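Local coordinates for uncharacterized protein MG027 (Mycoplasma genitalium, PDB 1Q8C) that is of unknown function but has a helical fold resembling that of NusB proteins, a family that includes transcription antitermination factors, at residues 44-48 / 49-53; 78-81 / 82-85; 120-123 / 124-128. All coordinates share one frame; numbering follows the deposited sequence.

Contact 1: 44-48 / 49-53; sequences LEYDT and KERQL
Over one face of the Tyr-46 ring lies the guanidinium of Arg-51, nearly parallel to it, with planes 16° apart. This offset stack is also a cation-pi contact, Arg-51 CZ standing 3.8 Å from the ring centroid. Seen from the arginine, Tyr-46 CZ sits over the centre of the guanidinium, while Arg-51 NH1 lies out toward the ring's rim. Chi1 of Tyr-46 (-172°) swings the ring beside its own carbonyl, where the extended arginine can meet both. The same NH1 donates to the backbone O of Tyr-46 at 3.1 Å, in the carbonyl plane, which helps fix the rotation of the guanidinium. Phe-24 meets the tyrosine ring obliquely.

In this turn between helices 36-45 and 55-81, Asp-47 OD1 accepts the N-H of Leu-53 at 2.9 Å, almost straight but from above the carboxylate plane. The two side chains run past each other in opposite directions, Leu-53 CD2 3.4 Å from Asp-47 CB. Residues 49-51 take helical backbone angles, and Gln-52 N donates to Thr-48 O at 3.0 Å. Arg-51 N makes two weak bonds, to Thr-48 O and OG1.

Chemically, the electron-rich ring and a backbone carbonyl would probably both favour the arginine's positive charge here.

Contact 2: 78-81 / 82-85; sequences QQLK and NQLE
Two carbonyls of the last helical turn converge on the backbone N of Asn-82. The sounder bond goes to Gln-79 O at 2.9 Å, bent to 134° at the hydrogen, with the donor well above the carbonyl plane. Gln-78 O lies at the same 2.9 Å from Asn-82 N, but its bond is weak. A single N-H is thus shared between an i-3 and an i-4 acceptor.

The side chain of Asn-82 turns back along the helix it has just left. Its CG stands beside the backbone N (chi1 -57°), and this brings the amide against the end of the helix, CG of Asn-82 3.1 Å from Gln-78 O. CB of Asn-82 packs equally close to Gln-79 O. The Gln-78 chain, bent at chi2, crosses Asn-82 at about a right angle, its NE2 3.7 Å from Asn-82 OD1 and the two amide planes 63° apart. Both side chains also touch Leu-146, and Asn-82 reaches His-144.

One residue on, the extended Gln-83 side chain passes Leu-80 O, its NE2 2.9 Å from that oxygen but too poorly angled for a hydrogen bond. A weak bond from Gln-83 N to Lys-81 O, 3.1 Å, spans the residue between them.

That last link makes Asn-82 the centre of an inverse gamma turn, through which the chain leaves the C-terminal end of helix 55-81 for the following loop.

Contact 3: 120-123 / 124-128; sequences KPLL and ISEAL
Backbone hydrogen bonds connect 120-123 to 124-127 in regular i to i+4 fashion. Ile-124 N donates to Lys-120 O at 3.0 Å, nearly straight at 170°, and Ser-125 N to Pro-121 O follows suit. Ala-127 N to Leu-123 O is the shortest of the series at 2.8 Å, though more bent, at 141°.

A side-chain bond joins this ladder. Ser-125 OG sits between its own backbone N and carbonyl carbon (chi1 66°), a position that turns the hydroxyl back toward the preceding turn, where it donates to Leu-122 O at 3.0 Å. Glu-126 N gives the same oxygen its regular helical bond, also 3.0 Å, and both donors arrive from one face of the carbonyl plane. This is the familiar way for a helical serine to satisfy its hydroxyl within its own helix, here in the first turns of helix 120-133 of the NusB-like fold.

Apolar packing runs up another flank. Lys-120 and Ile-124 lie side by side pointing the same way, with the aliphatic CG of Lys-120 3.8 Å from CD1 of Ile-124; the lysine's NZ goes on to a weak bond with Ala-145 O. Leu-123 and Ala-127, both buried, face helix 100-116, where Leu-123 touches Glu-112 and Gln-113 and Ala-127 touches Val-105.

Charged and polar ends reach beyond the helix. The Glu-126 chain bends at chi2, and its OE2 is hydrogen-bonded to Thr-15 OG1, while OE1 makes a long, weak ion pair with Arg-18 NH1.

How the contacts relate
From the N terminus, helix 14-28 comes first and helix 36-45 second. Contact 1 forms where that second helix ends, folding the connection to helix 55-81 on itself. Contact 2 lies at the far end of helix 55-81, on the other side of the chain's centre, its centre about 38 Å from that of contact 1. After the unmodelled residues 89-96 and helix 100-116, contact 3 occupies the opening turns of helix 120-133, about 11 Å from contact 2 at the nearest atoms. The three follow in series, and none nests in or crosses another. Outside partners link contacts 1 and 3 to helix 14-28, and contacts 2 and 3 to the C-terminal tail.

Contact 1: 44-48 / 49-53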
loop_
_atom_site.group_PDB
_atom_site.type_symbol
_atom_site.label_atom_id
_atom_site.label_comp_id
_atom_site.label_asym_id
_atom_site.label_seq_id
_atom_site.Cartn_x
_atom_site.Cartn_y
_atom_site.Cartn_z
ATOM N N LEU A 44 -5.050 15.188 -5.229
ATOM C CA LEU A 44 -4.628 16.561 -5.436
ATOM C C LEU A 44 -5.029 17.503 -4.292
ATOM O O LEU A 44 -4.216 18.350 -3.901
ATOM C CB LEU A 44 -5.165 17.132 -6.744
ATOM C CG LEU A 44 -4.875 16.377 -8.039
ATOM C CD1 LEU A 44 -5.164 17.297 -9.208
ATOM C CD2 LEU A 44 -3.440 15.851 -8.083
ATOM N N GLU A 45 -6.258 17.375 -3.770
ATOM C CA GLU A 45 -6.735 18.223 -2.655
ATOM C C GLU A 45 -6.059 17.889 -1.327
ATOM O O GLU A 45 -6.156 18.656 -0.359
ATOM C CB GLU A 45 -8.233 18.073 -2.446
ATOM C CG GLU A 45 -9.083 18.598 -3.587
ATOM C CD GLU A 45 -10.430 19.051 -3.095
ATOM O OE1 GLU A 45 -11.342 18.206 -3.105
ATOM O OE2 GLU A 45 -10.567 20.235 -2.684
ATOM N N TYR A 46 -5.427 16.719 -1.296
ATOM C CA TYR A 46 -4.695 16.191 -0.145
ATOM C C TYR A 46 -3.305 16.846 0.007
ATOM O O TYR A 46 -2.665 16.707 1.037
ATOM C CB TYR A 46 -4.485 14.699 -0.390
ATOM C CG TYR A 46 -3.915 13.923 0.760
ATOM C CD1 TYR A 46 -4.629 13.793 1.935
ATOM C CD2 TYR A 46 -2.685 13.274 0.648
ATOM C CE1 TYR A 46 -4.138 13.068 2.966
ATOM C CE2 TYR A 46 -2.176 12.553 1.688
ATOM C CZ TYR A 46 -2.916 12.456 2.845
ATOM O OH TYR A 46 -2.453 11.751 3.923
ATOM N N ASP A 47 -2.850 17.527 -1.045
ATOM C CA ASP A 47 -1.531 18.143 -1.106
ATOM C C ASP A 47 -1.446 19.330 -0.159
ATOM O O ASP A 47 -2.443 20.032 0.063
ATOM C CB ASP A 47 -1.242 18.593 -2.549
ATOM C CG ASP A 47 0.241 18.906 -2.817
ATOM O OD1 ASP A 47 1.145 18.442 -2.086
ATOM O OD2 ASP A 47 0.574 19.609 -3.797
ATOM N N THR A 48 -0.246 19.522 0.393
ATOM C CA THR A 48 0.094 20.631 1.287
ATOM C C THR A 48 1.557 21.028 1.161
ATOM O O THR A 48 2.361 20.322 0.583
ATOM C CB THR A 48 -0.133 20.253 2.753
ATOM O OG1 THR A 48 0.613 19.063 3.077
ATOM C CG2 THR A 48 -1.591 19.918 3.012
ATOM N N LYS A 49 1.873 22.172 1.756
ATOM C CA LYS A 49 3.219 22.692 1.902
ATOM C C LYS A 49 4.210 21.583 2.251
ATOM O O LYS A 49 5.236 21.429 1.593
ATOM C CB LYS A 49 3.235 23.783 2.997
ATOM C CG LYS A 49 2.001 24.735 3.002
ATOM C CD LYS A 49 0.684 24.115 3.623
ATOM C CE LYS A 49 -0.563 24.436 2.755
ATOM N NZ LYS A 49 -1.842 23.852 3.266
ATOM N N GLU A 50 3.899 20.787 3.263
ATOM C CA GLU A 50 4.816 19.742 3.709
ATOM C C GLU A 50 4.891 18.523 2.800
ATOM O O GLU A 50 5.932 17.873 2.728
ATOM C CB GLU A 50 4.432 19.263 5.098
ATOM C CG GLU A 50 4.605 20.341 6.154
ATOM C CD GLU A 50 4.409 19.806 7.560
ATOM O OE1 GLU A 50 3.459 19.005 7.757
ATOM O OE2 GLU A 50 5.193 20.191 8.459
ATOM N N ARG A 51 3.788 18.208 2.109
ATOM C CA ARG A 51 3.750 16.961 1.322
ATOM C C ARG A 51 4.403 17.111 -0.051
ATOM O O ARG A 51 5.040 16.174 -0.546
ATOM C CB ARG A 51 2.314 16.442 1.221
ATOM C CG ARG A 51 1.818 15.827 2.546
ATOM C CD ARG A 51 0.297 15.649 2.659
ATOM N NE ARG A 51 -0.111 14.909 3.861
ATOM C CZ ARG A 51 -1.311 14.989 4.434
ATOM N NH1 ARG A 51 -2.239 15.782 3.924
ATOM N NH2 ARG A 51 -1.609 14.257 5.514
ATOM N N GLN A 52 4.263 18.286 -0.655
ATOM C CA GLN A 52 4.907 18.576 -1.926
ATOM C C GLN A 52 4.711 17.386 -2.855
ATOM O O GLN A 52 5.677 16.859 -3.399
ATOM C CB GLN A 52 6.410 18.836 -1.719
ATOM C CG GLN A 52 6.784 19.572 -0.434
ATOM C CD GLN A 52 8.293 19.527 -0.161
ATOM O OE1 GLN A 52 9.101 19.800 -1.066
ATOM N NE2 GLN A 52 8.675 19.187 1.084
ATOM N N LEU A 53 3.459 16.953 -3.014
ATOM C CA LEU A 53 3.164 15.717 -3.726
ATOM C C LEU A 53 3.698 15.767 -5.127
ATOM O O LEU A 53 3.383 16.699 -5.847
ATOM C CB LEU A 53 1.650 15.484 -3.803
ATOM C CG LEU A 53 0.893 14.582 -2.829
ATOM C CD1 LEU A 53 1.661 14.071 -1.622
ATOM C CD2 LEU A 53 -0.366 15.265 -2.388
#

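Contact 2: 78-81 / 82-85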
loop_
_atom_site.group_PDB
_atom_site.type_symbol
_atom_site.label_atom_id
_atom_site.label_comp_id
_atom_site.label_asym_id
_atom_site.label_seq_id
_atom_site.Cartn_x
_atom_site.Cartn_y
_atom_site.Cartn_z
ATOM N N GLN A 78 -5.129 -14.220 0.189
ATOM C CA GLN A 78 -3.789 -14.635 0.567
ATOM C C GLN A 78 -3.748 -14.925 2.057
ATOM O O GLN A 78 -3.219 -15.962 2.484
ATOM C CB GLN A 78 -2.746 -13.585 0.196
ATOM C CG GLN A 78 -1.365 -14.161 -0.037
ATOM C CD GLN A 78 -1.412 -15.490 -0.758
ATOM O OE1 GLN A 78 -2.055 -15.617 -1.805
ATOM N NE2 GLN A 78 -0.754 -16.491 -0.191
ATOM N N GLN A 79 -4.325 -14.012 2.839
ATOM C CA GLN A 79 -4.490 -14.219 4.274
ATOM C C GLN A 79 -5.098 -15.588 4.530
ATOM O O GLN A 79 -4.514 -16.384 5.257
ATOM C CB GLN A 79 -5.398 -13.156 4.880
ATOM C CG GLN A 79 -4.793 -11.786 4.952
ATOM C CD GLN A 79 -5.623 -10.867 5.820
ATOM O OE1 GLN A 79 -5.574 -10.963 7.058
ATOM N NE2 GLN A 79 -6.411 -9.998 5.182
ATOM N N LEU A 80 -6.261 -15.857 3.928
ATOM C CA LEU A 80 -6.939 -17.156 4.093
ATOM C C LEU A 80 -6.025 -18.315 3.712
ATOM O O LEU A 80 -5.906 -19.298 4.450
ATOM C CB LEU A 80 -8.245 -17.226 3.274
ATOM C CG LEU A 80 -8.230 -17.847 1.866
ATOM C CD1 LEU A 80 -8.185 -19.379 1.894
ATOM C CD2 LEU A 80 -9.442 -17.406 1.078
ATOM N N LYS A 81 -5.377 -18.175 2.554
ATOM C CA LYS A 81 -4.499 -19.200 2.007
ATOM C C LYS A 81 -3.306 -19.465 2.934
ATOM O O LYS A 81 -2.622 -20.497 2.813
ATOM C CB LYS A 81 -4.043 -18.787 0.609
ATOM C CG LYS A 81 -3.259 -19.834 -0.138
ATOM C CD LYS A 81 -3.362 -19.627 -1.645
ATOM C CE LYS A 81 -3.051 -20.913 -2.394
ATOM N NZ LYS A 81 -3.293 -20.763 -3.855
ATOM N N ASN A 82 -3.075 -18.536 3.868
ATOM C CA ASN A 82 -2.137 -18.760 4.963
ATOM C C ASN A 82 -2.860 -19.606 6.033
ATOM O O ASN A 82 -3.473 -19.066 6.967
ATOM C CB ASN A 82 -1.637 -17.427 5.550
ATOM C CG ASN A 82 -0.974 -16.523 4.504
ATOM O OD1 ASN A 82 -0.518 -16.990 3.460
ATOM N ND2 ASN A 82 -0.917 -15.220 4.791
ATOM N N GLN A 83 -2.813 -20.931 5.854
ATOM C CA GLN A 83 -3.444 -21.905 6.763
ATOM C C GLN A 83 -2.556 -23.140 6.923
ATOM O O GLN A 83 -3.019 -24.275 6.780
ATOM C CB GLN A 83 -4.833 -22.321 6.250
ATOM C CG GLN A 83 -5.965 -21.420 6.732
ATOM C CD GLN A 83 -7.256 -21.648 5.966
ATOM O OE1 GLN A 83 -7.515 -22.769 5.488
ATOM N NE2 GLN A 83 -8.069 -20.592 5.850
ATOM N N LEU A 84 -1.285 -22.895 7.245
ATOM C CA LEU A 84 -0.241 -23.926 7.258
ATOM C C LEU A 84 -0.241 -24.819 8.490
ATOM O O LEU A 84 -0.902 -24.515 9.488
ATOM C CB LEU A 84 1.137 -23.275 7.128
ATOM C CG LEU A 84 1.253 -22.184 6.063
ATOM C CD1 LEU A 84 2.632 -21.523 6.115
ATOM C CD2 LEU A 84 0.960 -22.755 4.677
ATOM N N GLU A 85 0.523 -25.916 8.394
ATOM C CA GLU A 85 0.667 -26.932 9.442
ATOM C C GLU A 85 2.100 -26.950 10.017
ATOM O O GLU A 85 2.307 -26.856 11.239
ATOM C CB GLU A 85 0.361 -28.328 8.865
ATOM C CG GLU A 85 -1.110 -28.727 8.835
ATOM C CD GLU A 85 -1.991 -27.698 8.144
ATOM O OE1 GLU A 85 -2.471 -26.762 8.830
ATOM O OE2 GLU A 85 -2.204 -27.818 6.913
#

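Contact 3: 120-123 / 124-128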
loop_
_atom_site.group_PDB
_atom_site.type_symbol
_atom_site.label_atom_id
_atom_site.label_comp_id
_atom_site.label_asym_id
_atom_site.label_seq_id
_atom_site.Cartn_x
_atom_site.Cartn_y
_atom_site.Cartn_z
ATOM N N LYS A 120 10.851 -6.478 -5.150
ATOM C CA LYS A 120 10.289 -7.043 -3.932
ATOM C C LYS A 120 11.055 -6.754 -2.625
ATOM O O LYS A 120 10.432 -6.350 -1.643
ATOM C CB LYS A 120 10.099 -8.548 -4.100
ATOM C CG LYS A 120 9.184 -9.161 -3.050
ATOM C CD LYS A 120 8.802 -10.613 -3.386
ATOM C CE LYS A 120 9.568 -11.613 -2.570
ATOM N NZ LYS A 120 9.386 -13.027 -3.052
ATOM N N PRO A 121 12.375 -6.956 -2.579
ATOM C CA PRO A 121 13.113 -6.728 -1.325
ATOM C C PRO A 121 12.983 -5.287 -0.820
ATOM O O PRO A 121 12.758 -5.079 0.364
ATOM C CB PRO A 121 14.561 -7.069 -1.697
ATOM C CG PRO A 121 14.447 -7.936 -2.950
ATOM C CD PRO A 121 13.276 -7.370 -3.674
ATOM N N LEU A 122 13.101 -4.313 -1.723
ATOM C CA LEU A 122 12.989 -2.905 -1.345
ATOM C C LEU A 122 11.596 -2.582 -0.799
ATOM O O LEU A 122 11.489 -1.875 0.199
ATOM C CB LEU A 122 13.318 -1.966 -2.526
ATOM C CG LEU A 122 13.235 -0.459 -2.234
ATOM C CD1 LEU A 122 14.128 -0.121 -1.085
ATOM C CD2 LEU A 122 13.634 0.386 -3.433
ATOM N N LEU A 123 10.553 -3.102 -1.453
ATOM C CA LEU A 123 9.153 -2.878 -1.071
ATOM C C LEU A 123 8.866 -3.425 0.326
ATOM O O LEU A 123 8.269 -2.741 1.168
ATOM C CB LEU A 123 8.199 -3.539 -2.086
ATOM C CG LEU A 123 8.051 -2.883 -3.464
ATOM C CD1 LEU A 123 7.360 -3.770 -4.441
ATOM C CD2 LEU A 123 7.283 -1.616 -3.338
ATOM N N ILE A 124 9.298 -4.653 0.580
ATOM C CA ILE A 124 9.084 -5.268 1.883
ATOM C C ILE A 124 9.824 -4.504 2.984
ATOM O O ILE A 124 9.219 -4.137 3.983
ATOM C CB ILE A 124 9.463 -6.790 1.876
ATOM C CG1 ILE A 124 8.429 -7.587 1.062
ATOM C CG2 ILE A 124 9.554 -7.341 3.316
ATOM C CD1 ILE A 124 8.853 -9.022 0.742
ATOM N N SER A 125 11.108 -4.237 2.820
ATOM C CA SER A 125 11.834 -3.557 3.895
ATOM C C SER A 125 11.153 -2.241 4.180
ATOM O O SER A 125 10.820 -1.931 5.320
ATOM C CB SER A 125 13.293 -3.329 3.536
ATOM O OG SER A 125 13.390 -2.428 2.469
ATOM N N GLU A 126 10.877 -1.496 3.114
ATOM C CA GLU A 126 10.200 -0.219 3.241
ATOM C C GLU A 126 8.859 -0.354 3.956
ATOM O O GLU A 126 8.493 0.483 4.749
ATOM C CB GLU A 126 9.965 0.409 1.872
ATOM C CG GLU A 126 10.424 1.841 1.813
ATOM C CD GLU A 126 11.893 1.916 1.611
ATOM O OE1 GLU A 126 12.364 1.166 0.740
ATOM O OE2 GLU A 126 12.576 2.681 2.320
ATOM N N ALA A 127 8.119 -1.407 3.669
ATOM C CA ALA A 127 6.796 -1.584 4.258
ATOM C C ALA A 127 6.912 -1.788 5.762
ATOM O O ALA A 127 6.086 -1.297 6.536
ATOM C CB ALA A 127 6.103 -2.791 3.631
ATOM N N LEU A 128 7.930 -2.545 6.155
ATOM C CA LEU A 128 8.154 -2.890 7.553
ATOM C C LEU A 128 8.648 -1.663 8.288
ATOM O O LEU A 128 8.362 -1.477 9.469
ATOM C CB LEU A 128 9.169 -4.035 7.661
ATOM C CG LEU A 128 8.726 -5.375 7.062
ATOM C CD1 LEU A 128 9.698 -6.499 7.414
ATOM C CD2 LEU A 128 7.315 -5.739 7.525
#